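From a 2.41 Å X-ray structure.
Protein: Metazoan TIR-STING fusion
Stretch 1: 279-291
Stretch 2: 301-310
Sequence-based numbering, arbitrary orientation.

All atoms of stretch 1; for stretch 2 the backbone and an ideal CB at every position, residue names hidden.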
ATOM      1  N   TYR A 279      12.346  13.655  -8.308  1.00 26.83           N
ATOM      2  CA  TYR A 279      12.309  12.546  -7.371  1.00 23.99           C
ATOM      3  C   TYR A 279      10.964  11.833  -7.450  1.00 26.48           C
ATOM      4  O   TYR A 279       9.940  12.427  -7.793  1.00 24.86           O
ATOM      5  CB  TYR A 279      12.541  13.039  -5.939  1.00 23.34           C
ATOM      6  CG  TYR A 279      13.965  13.449  -5.614  1.00 21.92           C
ATOM      7  CD1 TYR A 279      14.926  12.500  -5.296  1.00 17.72           C
ATOM      8  CD2 TYR A 279      14.336  14.787  -5.597  1.00 23.32           C
ATOM      9  CE1 TYR A 279      16.218  12.867  -4.990  1.00 24.77           C
ATOM     10  CE2 TYR A 279      15.630  15.165  -5.294  1.00 28.61           C
ATOM     11  CZ  TYR A 279      16.566  14.202  -4.987  1.00 27.31           C
ATOM     12  OH  TYR A 279      17.853  14.573  -4.678  1.00 25.87           O
ATOM     13  N   ILE A 280      10.979  10.538  -7.141  1.00 32.32           N
ATOM     14  CA  ILE A 280       9.755   9.795  -6.843  1.00 32.05           C
ATOM     15  C   ILE A 280       9.358  10.189  -5.423  1.00 34.66           C
ATOM     16  O   ILE A 280       9.897   9.659  -4.448  1.00 31.16           O
ATOM     17  CB  ILE A 280       9.952   8.283  -6.979  1.00 30.11           C
ATOM     18  CG1 ILE A 280      10.504   7.937  -8.360  1.00 23.16           C
ATOM     19  CG2 ILE A 280       8.640   7.555  -6.724  1.00 30.38           C
ATOM     20  CD1 ILE A 280      10.667   6.450  -8.597  1.00 17.18           C
ATOM     21  N   GLY A 281       8.420  11.132  -5.301  1.00 32.51           N
ATOM     22  CA  GLY A 281       8.158  11.750  -4.010  1.00 26.68           C
ATOM     23  C   GLY A 281       7.601  10.799  -2.968  1.00 29.67           C
ATOM     24  O   GLY A 281       7.790  11.014  -1.766  1.00 31.12           O
ATOM     25  N   VAL A 282       6.922   9.735  -3.406  1.00 25.27           N
ATOM     26  CA  VAL A 282       6.254   8.846  -2.461  1.00 23.66           C
ATOM     27  C   VAL A 282       7.258   8.086  -1.595  1.00 26.00           C
ATOM     28  O   VAL A 282       6.948   7.725  -0.452  1.00 27.86           O
ATOM     29  CB  VAL A 282       5.309   7.890  -3.216  1.00 28.02           C
ATOM     30  CG1 VAL A 282       6.097   6.878  -4.039  1.00 27.59           C
ATOM     31  CG2 VAL A 282       4.366   7.186  -2.244  1.00 32.47           C
ATOM     32  N   ILE A 283       8.475   7.846  -2.094  1.00 25.98           N
ATOM     33  CA  ILE A 283       9.431   7.059  -1.315  1.00 24.17           C
ATOM     34  C   ILE A 283       9.880   7.790  -0.055  1.00 19.54           C
ATOM     35  O   ILE A 283      10.318   7.144   0.902  1.00 21.95           O
ATOM     36  CB  ILE A 283      10.653   6.654  -2.165  1.00 23.19           C
ATOM     37  CG1 ILE A 283      11.544   7.863  -2.449  1.00 19.78           C
ATOM     38  CG2 ILE A 283      10.197   5.994  -3.460  1.00 27.12           C
ATOM     39  CD1 ILE A 283      12.694   7.573  -3.402  1.00 13.50           C
ATOM     40  N   HIS A 284       9.753   9.120  -0.018  1.00 21.11           N
ATOM     41  CA  HIS A 284      10.147   9.877   1.166  1.00 23.29           C
ATOM     42  C   HIS A 284       9.368   9.440   2.398  1.00 26.70           C
ATOM     43  O   HIS A 284       9.845   9.607   3.528  1.00 31.10           O
ATOM     44  CB  HIS A 284       9.951  11.374   0.923  1.00 23.43           C
ATOM     45  CG  HIS A 284      10.658  12.243   1.915  1.00 24.13           C
ATOM     46  ND1 HIS A 284      12.010  12.502   1.842  1.00 25.60           N
ATOM     47  CD2 HIS A 284      10.205  12.905   3.007  1.00 26.10           C
ATOM     48  CE1 HIS A 284      12.358  13.291   2.842  1.00 27.44           C
ATOM     49  NE2 HIS A 284      11.282  13.549   3.566  1.00 26.95           N
ATOM     50  N   THR A 285       8.170   8.887   2.196  1.00 25.31           N
ATOM     51  CA  THR A 285       7.369   8.381   3.304  1.00 20.82           C
ATOM     52  C   THR A 285       8.107   7.286   4.063  1.00 18.43           C
ATOM     53  O   THR A 285       8.057   7.238   5.297  1.00 19.09           O
ATOM     54  CB  THR A 285       6.028   7.869   2.771  1.00 21.52           C
ATOM     55  OG1 THR A 285       5.245   8.983   2.329  1.00 20.94           O
ATOM     56  CG2 THR A 285       5.262   7.101   3.841  1.00 23.66           C
ATOM     57  N   MET A 286       8.809   6.404   3.344  1.00 13.68           N
ATOM     58  CA  MET A 286       9.557   5.341   4.008  1.00 17.83           C
ATOM     59  C   MET A 286      10.713   5.903   4.832  1.00 19.43           C
ATOM     60  O   MET A 286      11.028   5.376   5.904  1.00 19.32           O
ATOM     61  CB  MET A 286      10.058   4.328   2.977  1.00 20.42           C
ATOM     62  CG  MET A 286       8.960   3.400   2.456  1.00 23.93           C
ATOM     63  SD  MET A 286       9.474   2.344   1.084  1.00 24.53           S
ATOM     64  CE  MET A 286       9.569   3.525  -0.256  1.00 17.10           C
ATOM     65  N   PHE A 287      11.359   6.970   4.354  1.00 17.57           N
ATOM     66  CA  PHE A 287      12.371   7.636   5.167  1.00 20.04           C
ATOM     67  C   PHE A 287      11.761   8.212   6.435  1.00 21.31           C
ATOM     68  O   PHE A 287      12.331   8.078   7.523  1.00 25.78           O
ATOM     69  CB  PHE A 287      13.065   8.740   4.367  1.00 21.60           C
ATOM     70  CG  PHE A 287      13.881   9.671   5.215  1.00 20.01           C
ATOM     71  CD1 PHE A 287      15.062   9.241   5.791  1.00 16.57           C
ATOM     72  CD2 PHE A 287      13.464  10.976   5.440  1.00 22.40           C
ATOM     73  CE1 PHE A 287      15.816  10.092   6.574  1.00 20.80           C
ATOM     74  CE2 PHE A 287      14.218  11.834   6.225  1.00 21.61           C
ATOM     75  CZ  PHE A 287      15.396  11.393   6.789  1.00 21.35           C
ATOM     76  N   GLU A 288      10.594   8.848   6.319  1.00 24.80           N
ATOM     77  CA  GLU A 288       9.949   9.407   7.501  1.00 24.43           C
ATOM     78  C   GLU A 288       9.527   8.311   8.473  1.00 20.55           C
ATOM     79  O   GLU A 288       9.673   8.467   9.691  1.00 25.02           O
ATOM     80  CB  GLU A 288       8.756  10.271   7.086  1.00 24.23           C
ATOM     81  CG  GLU A 288       9.151  11.713   6.784  1.00 32.63           C
ATOM     82  CD  GLU A 288       8.141  12.450   5.928  1.00 46.60           C
ATOM     83  OE1 GLU A 288       7.325  11.789   5.246  1.00 48.50           O
ATOM     84  OE2 GLU A 288       8.166  13.700   5.934  1.00 51.49           O
ATOM     85  N   MET A 289       9.035   7.183   7.954  1.00 22.43           N
ATOM     86  CA  MET A 289       8.627   6.076   8.816  1.00 23.62           C
ATOM     87  C   MET A 289       9.818   5.484   9.561  1.00 28.06           C
ATOM     88  O   MET A 289       9.714   5.153  10.748  1.00 32.52           O
ATOM     89  CB  MET A 289       7.920   4.996   7.988  1.00 19.56           C
ATOM     90  CG  MET A 289       6.572   5.421   7.406  1.00 19.47           C
ATOM     91  SD  MET A 289       5.850   4.186   6.297  1.00 24.52           S
ATOM     92  CE  MET A 289       5.468   2.869   7.443  1.00 19.37           C
ATOM     93  N   GLU A 290      10.957   5.333   8.877  1.00 25.63           N
ATOM     94  CA  GLU A 290      12.162   4.830   9.532  1.00 25.27           C
ATOM     95  C   GLU A 290      12.612   5.770  10.643  1.00 25.78           C
ATOM     96  O   GLU A 290      12.929   5.335  11.755  1.00 22.77           O
ATOM     97  CB  GLU A 290      13.278   4.648   8.501  1.00 26.32           C
ATOM     98  CG  GLU A 290      14.635   4.285   9.100  1.00 31.09           C
ATOM     99  CD  GLU A 290      15.791   4.535   8.143  1.00 32.94           C
ATOM    100  OE1 GLU A 290      15.803   5.594   7.478  1.00 32.19           O
ATOM    101  OE2 GLU A 290      16.686   3.667   8.051  1.00 32.93           O
ATOM    102  N   GLN A 291      12.630   7.073  10.359  1.00 26.12           N
ATOM    103  CA  GLN A 291      13.076   8.054  11.341  1.00 24.50           C
ATOM    104  C   GLN A 291      12.113   8.196  12.511  1.00 31.19           C
ATOM    105  O   GLN A 291      12.502   8.730  13.553  1.00 34.28           O
ATOM    106  CB  GLN A 291      13.279   9.408  10.663  1.00 19.63           C
ATOM    107  CG  GLN A 291      14.422   9.404   9.677  1.00 26.31           C
ATOM    108  CD  GLN A 291      15.678   8.785  10.272  1.00 25.99           C
ATOM    109  OE1 GLN A 291      16.259   9.316  11.222  1.00 24.52           O
ATOM    110  NE2 GLN A 291      16.086   7.641   9.730  1.00 24.98           N
ATOM    111  N   UNK A 301      13.934  -3.095   6.615  1.00 25.04           N
ATOM    112  CA  UNK A 301      12.612  -3.105   5.998  1.00 24.72           C
ATOM    113  C   UNK A 301      12.437  -1.932   5.046  1.00 29.00           C
ATOM    114  O   UNK A 301      11.708  -2.047   4.055  1.00 26.18           O
ATOM    115  CB  UNK A 301      11.523  -3.074   7.072  1.00 24.72           C
ATOM    116  N   UNK A 302      13.094  -0.801   5.324  1.00 26.32           N
ATOM    117  CA  UNK A 302      13.036   0.315   4.387  1.00 25.32           C
ATOM    118  C   UNK A 302      13.567  -0.100   3.019  1.00 22.25           C
ATOM    119  O   UNK A 302      12.994   0.263   1.986  1.00 18.82           O
ATOM    120  CB  UNK A 302      13.831   1.507   4.925  1.00 25.32           C
ATOM    121  N   UNK A 303      14.645  -0.885   2.996  1.00 24.06           N
ATOM    122  CA  UNK A 303      15.189  -1.358   1.727  1.00 24.45           C
ATOM    123  C   UNK A 303      14.272  -2.389   1.081  1.00 28.54           C
ATOM    124  O   UNK A 303      14.040  -2.346  -0.132  1.00 27.22           O
ATOM    125  CB  UNK A 303      16.583  -1.954   1.936  1.00 24.45           C
ATOM    126  N   UNK A 304      13.741  -3.323   1.874  1.00 28.28           N
ATOM    127  CA  UNK A 304      12.875  -4.366   1.329  1.00 29.92           C
ATOM    128  C   UNK A 304      11.587  -3.762   0.780  1.00 27.88           C
ATOM    129  O   UNK A 304      11.174  -4.059  -0.349  1.00 27.13           O
ATOM    130  CB  UNK A 304      12.555  -5.412   2.399  1.00 29.92           C
ATOM    131  N   UNK A 305      10.932  -2.911   1.577  1.00 22.82           N
ATOM    132  CA  UNK A 305       9.713  -2.243   1.128  1.00 18.18           C
ATOM    133  C   UNK A 305       9.954  -1.442  -0.147  1.00 27.67           C
ATOM    134  O   UNK A 305       9.133  -1.469  -1.073  1.00 27.25           O
ATOM    135  CB  UNK A 305       9.176  -1.325   2.228  1.00 18.18           C
ATOM    136  N   UNK A 306      11.082  -0.731  -0.221  1.00 25.15           N
ATOM    137  CA  UNK A 306      11.325   0.137  -1.368  1.00 23.02           C
ATOM    138  C   UNK A 306      11.665  -0.652  -2.631  1.00 22.03           C
ATOM    139  O   UNK A 306      11.425  -0.162  -3.741  1.00 27.88           O
ATOM    140  CB  UNK A 306      12.457   1.115  -1.050  1.00 23.02           C
ATOM    141  N   UNK A 307      12.230  -1.861  -2.496  1.00 15.27           N
ATOM    142  CA  UNK A 307      12.458  -2.696  -3.674  1.00 20.32           C
ATOM    143  C   UNK A 307      11.183  -3.399  -4.131  1.00 23.82           C
ATOM    144  O   UNK A 307      11.009  -3.640  -5.330  1.00 22.17           O
ATOM    145  CB  UNK A 307      13.544  -3.733  -3.380  1.00 20.32           C
ATOM    146  N   UNK A 308      10.296  -3.750  -3.197  1.00 24.49           N
ATOM    147  CA  UNK A 308       8.976  -4.235  -3.576  1.00 26.06           C
ATOM    148  C   UNK A 308       8.191  -3.151  -4.298  1.00 24.49           C
ATOM    149  O   UNK A 308       7.561  -3.411  -5.329  1.00 17.57           O
ATOM    150  CB  UNK A 308       8.206  -4.715  -2.344  1.00 26.06           C
ATOM    151  N   UNK A 309       8.219  -1.925  -3.764  1.00 21.15           N
ATOM    152  CA  UNK A 309       7.602  -0.799  -4.456  1.00 18.31           C
ATOM    153  C   UNK A 309       8.203  -0.621  -5.844  1.00 22.65           C
ATOM    154  O   UNK A 309       7.479  -0.465  -6.836  1.00 23.91           O
ATOM    155  CB  UNK A 309       7.765   0.485  -3.641  1.00 18.31           C
ATOM    156  N   UNK A 310       9.535  -0.641  -5.923  1.00 23.61           N
ATOM    157  CA  UNK A 310      10.231  -0.484  -7.195  1.00 26.15           C
ATOM    158  C   UNK A 310       9.804  -1.554  -8.191  1.00 26.68           C
ATOM    159  O   UNK A 310       9.541  -1.261  -9.362  1.00 25.95           O
ATOM    160  CB  UNK A 310      11.745  -0.537  -6.984  1.00 26.15           C
TER

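Stretch 2 is helical throughout 301-310; its axis runs at 161° to that of helix 284-291, nearly antiparallel, with a closest approach of 10.2 Å. The phi/psi values require no glycine, and proline would cost the backbone bonds donated by N at 305-310, so CB direction and the atoms of stretch 1 must carry the inference.

At 301 no atom of stretch 1 lies within 5.5 Å of the ideal CB, so the choice is wide; the residue is Glu 301.

At 302 CA is 6.1 Å from Met 286 CA, CB points toward stretch 1, and the ideal CB lies 4.8 Å from Glu 290 OE2 and 4.9 Å from Met 286 O. A carboxylate this near favours a long donor, lysine or arginine, although glutamine could also reach. The deposited residue is Lys 302. Its aliphatic part packs on Met 286, with Lys 302 CG 4.1 Å from Met 286 CB, while Lys 302 NZ donates to Glu 290 OE1 at 2.8 Å in a salt bridge. A water accepts from Lys 302 NZ at 2.8 Å and donates to Glu 290 OE2 at 3.3 Å.

At 303 CB points away, and at 304 it is out of reach; neither is constrained by stretch 1. They are Tyr 303, whose hydroxyl has a weak bond to the same water, and Val 304.

At 305 the ideal CB is 3.9 Å from Met 286 SD. An aliphatic chain would suit, as would a polar one able to turn aside. Gln 305 does the latter: its end leads away and bonds elsewhere in the structure.

At 306 the ideal CB sits 3.8 Å from Met 286 CE. A small residue would suit, and a larger one could too if its gamma atom avoids the methyl. It is Ser 306: chi1 of 59° (p) brings OG back toward its own helix, 2.8 Å from Lys 302 O and 2.9 Å from Tyr 303 O.

At 307 and 308 no atom of stretch 1 lies within 5.5 Å of either ideal CB: Met 307 and Arg 308.

At 309 CB points toward stretch 1, and the ideal CB is 6.0 Å from Ile 283 CG2 and 6.6 Å from Val 282 CG1, calling for a long apolar chain: leucine, methionine or phenylalanine. Phe 309, chi1 162° (t), places CZ 3.5 Å from Val 282 CG1 and CE2 3.5 Å from Ile 283 CG2, while Ile 280 CG2 meets the ring edge 3.9 Å from Phe 309 CZ.

At 310 CB points sideways, leaving many options; Tyr 310 CD1 is 6.1 Å from Ile 280 CD1, beyond contact range.

Stretch 2 301-310: EKYVQSMRFY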
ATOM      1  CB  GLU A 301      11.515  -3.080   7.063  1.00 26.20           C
ATOM      2  CG  GLU A 301      11.612  -4.186   8.085  1.00 36.23           C
ATOM      3  CD  GLU A 301      12.280  -3.723   9.360  1.00 43.58           C
ATOM      4  OE1 GLU A 301      11.676  -2.899  10.090  1.00 44.57           O
ATOM      5  OE2 GLU A 301      13.418  -4.174   9.612  1.00 40.77           O
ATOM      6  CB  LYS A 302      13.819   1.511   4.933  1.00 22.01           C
ATOM      7  CG  LYS A 302      13.708   2.748   4.055  1.00 21.69           C
ATOM      8  CD  LYS A 302      14.457   3.943   4.614  1.00 17.78           C
ATOM      9  CE  LYS A 302      15.960   3.789   4.452  1.00 20.89           C
ATOM     10  NZ  LYS A 302      16.680   5.038   4.837  1.00 24.21           N
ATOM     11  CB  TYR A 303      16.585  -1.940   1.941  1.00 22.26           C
ATOM     12  CG  TYR A 303      17.609  -0.932   2.412  1.00 21.74           C
ATOM     13  CD1 TYR A 303      17.521   0.401   2.036  1.00 19.52           C
ATOM     14  CD2 TYR A 303      18.663  -1.315   3.230  1.00 24.36           C
ATOM     15  CE1 TYR A 303      18.451   1.324   2.458  1.00 21.47           C
ATOM     16  CE2 TYR A 303      19.602  -0.393   3.660  1.00 28.50           C
ATOM     17  CZ  TYR A 303      19.489   0.925   3.271  1.00 25.72           C
ATOM     18  OH  TYR A 303      20.413   1.851   3.688  1.00 26.86           O
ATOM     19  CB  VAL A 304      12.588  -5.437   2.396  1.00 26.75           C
ATOM     20  CG1 VAL A 304      11.448  -6.338   1.946  1.00 22.88           C
ATOM     21  CG2 VAL A 304      13.842  -6.251   2.675  1.00 22.06           C
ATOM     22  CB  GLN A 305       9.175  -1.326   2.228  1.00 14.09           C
ATOM     23  CG  GLN A 305       8.698  -2.041   3.487  1.00 21.39           C
ATOM     24  CD  GLN A 305       7.241  -2.455   3.429  1.00 27.87           C
ATOM     25  OE1 GLN A 305       6.625  -2.467   2.363  1.00 28.48           O
ATOM     26  NE2 GLN A 305       6.678  -2.787   4.586  1.00 31.26           N
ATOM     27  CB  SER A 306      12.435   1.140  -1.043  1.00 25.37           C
ATOM     28  OG  SER A 306      13.637   0.482  -0.701  1.00 26.87           O
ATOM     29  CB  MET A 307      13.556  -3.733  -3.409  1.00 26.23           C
ATOM     30  CG  MET A 307      14.944  -3.132  -3.203  1.00 34.31           C
ATOM     31  SD  MET A 307      15.263  -1.726  -4.294  1.00 40.46           S
ATOM     32  CE  MET A 307      15.516  -2.538  -5.848  1.00 35.47           C
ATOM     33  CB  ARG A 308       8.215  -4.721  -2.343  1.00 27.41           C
ATOM     34  CG  ARG A 308       8.674  -6.056  -1.807  1.00 30.84           C
ATOM     35  CD  ARG A 308       8.063  -6.306  -0.447  1.00 38.43           C
ATOM     36  NE  ARG A 308       8.338  -7.653   0.038  1.00 46.55           N
ATOM     37  CZ  ARG A 308       8.038  -8.079   1.258  1.00 49.93           C
ATOM     38  NH1 ARG A 308       7.455  -7.257   2.123  1.00 57.73           N
ATOM     39  NH2 ARG A 308       8.322  -9.323   1.613  1.00 48.64           N
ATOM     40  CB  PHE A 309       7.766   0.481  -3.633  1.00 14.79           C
ATOM     41  CG  PHE A 309       7.549   1.746  -4.431  1.00 20.77           C
ATOM     42  CD1 PHE A 309       6.273   2.114  -4.852  1.00 17.06           C
ATOM     43  CD2 PHE A 309       8.615   2.562  -4.765  1.00 17.40           C
ATOM     44  CE1 PHE A 309       6.074   3.277  -5.581  1.00 15.93           C
ATOM     45  CE2 PHE A 309       8.422   3.723  -5.497  1.00 19.37           C
ATOM     46  CZ  PHE A 309       7.147   4.080  -5.907  1.00 18.45           C
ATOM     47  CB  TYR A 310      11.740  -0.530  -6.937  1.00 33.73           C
ATOM     48  CG  TYR A 310      12.630  -0.418  -8.151  1.00 39.18           C
ATOM     49  CD1 TYR A 310      12.629   0.725  -8.937  1.00 39.97           C
ATOM     50  CD2 TYR A 310      13.503  -1.441  -8.485  1.00 40.26           C
ATOM     51  CE1 TYR A 310      13.454   0.828 -10.037  1.00 41.92           C
ATOM     52  CE2 TYR A 310      14.330  -1.346  -9.581  1.00 41.15           C
ATOM     53  CZ  TYR A 310      14.304  -0.208 -10.353  1.00 40.99           C
ATOM     54  OH  TYR A 310      15.127  -0.110 -11.448  1.00 39.50           O
TER
HETATM   55  O   HOH W   1      19.072   4.106   5.852  1.00 48.93           O
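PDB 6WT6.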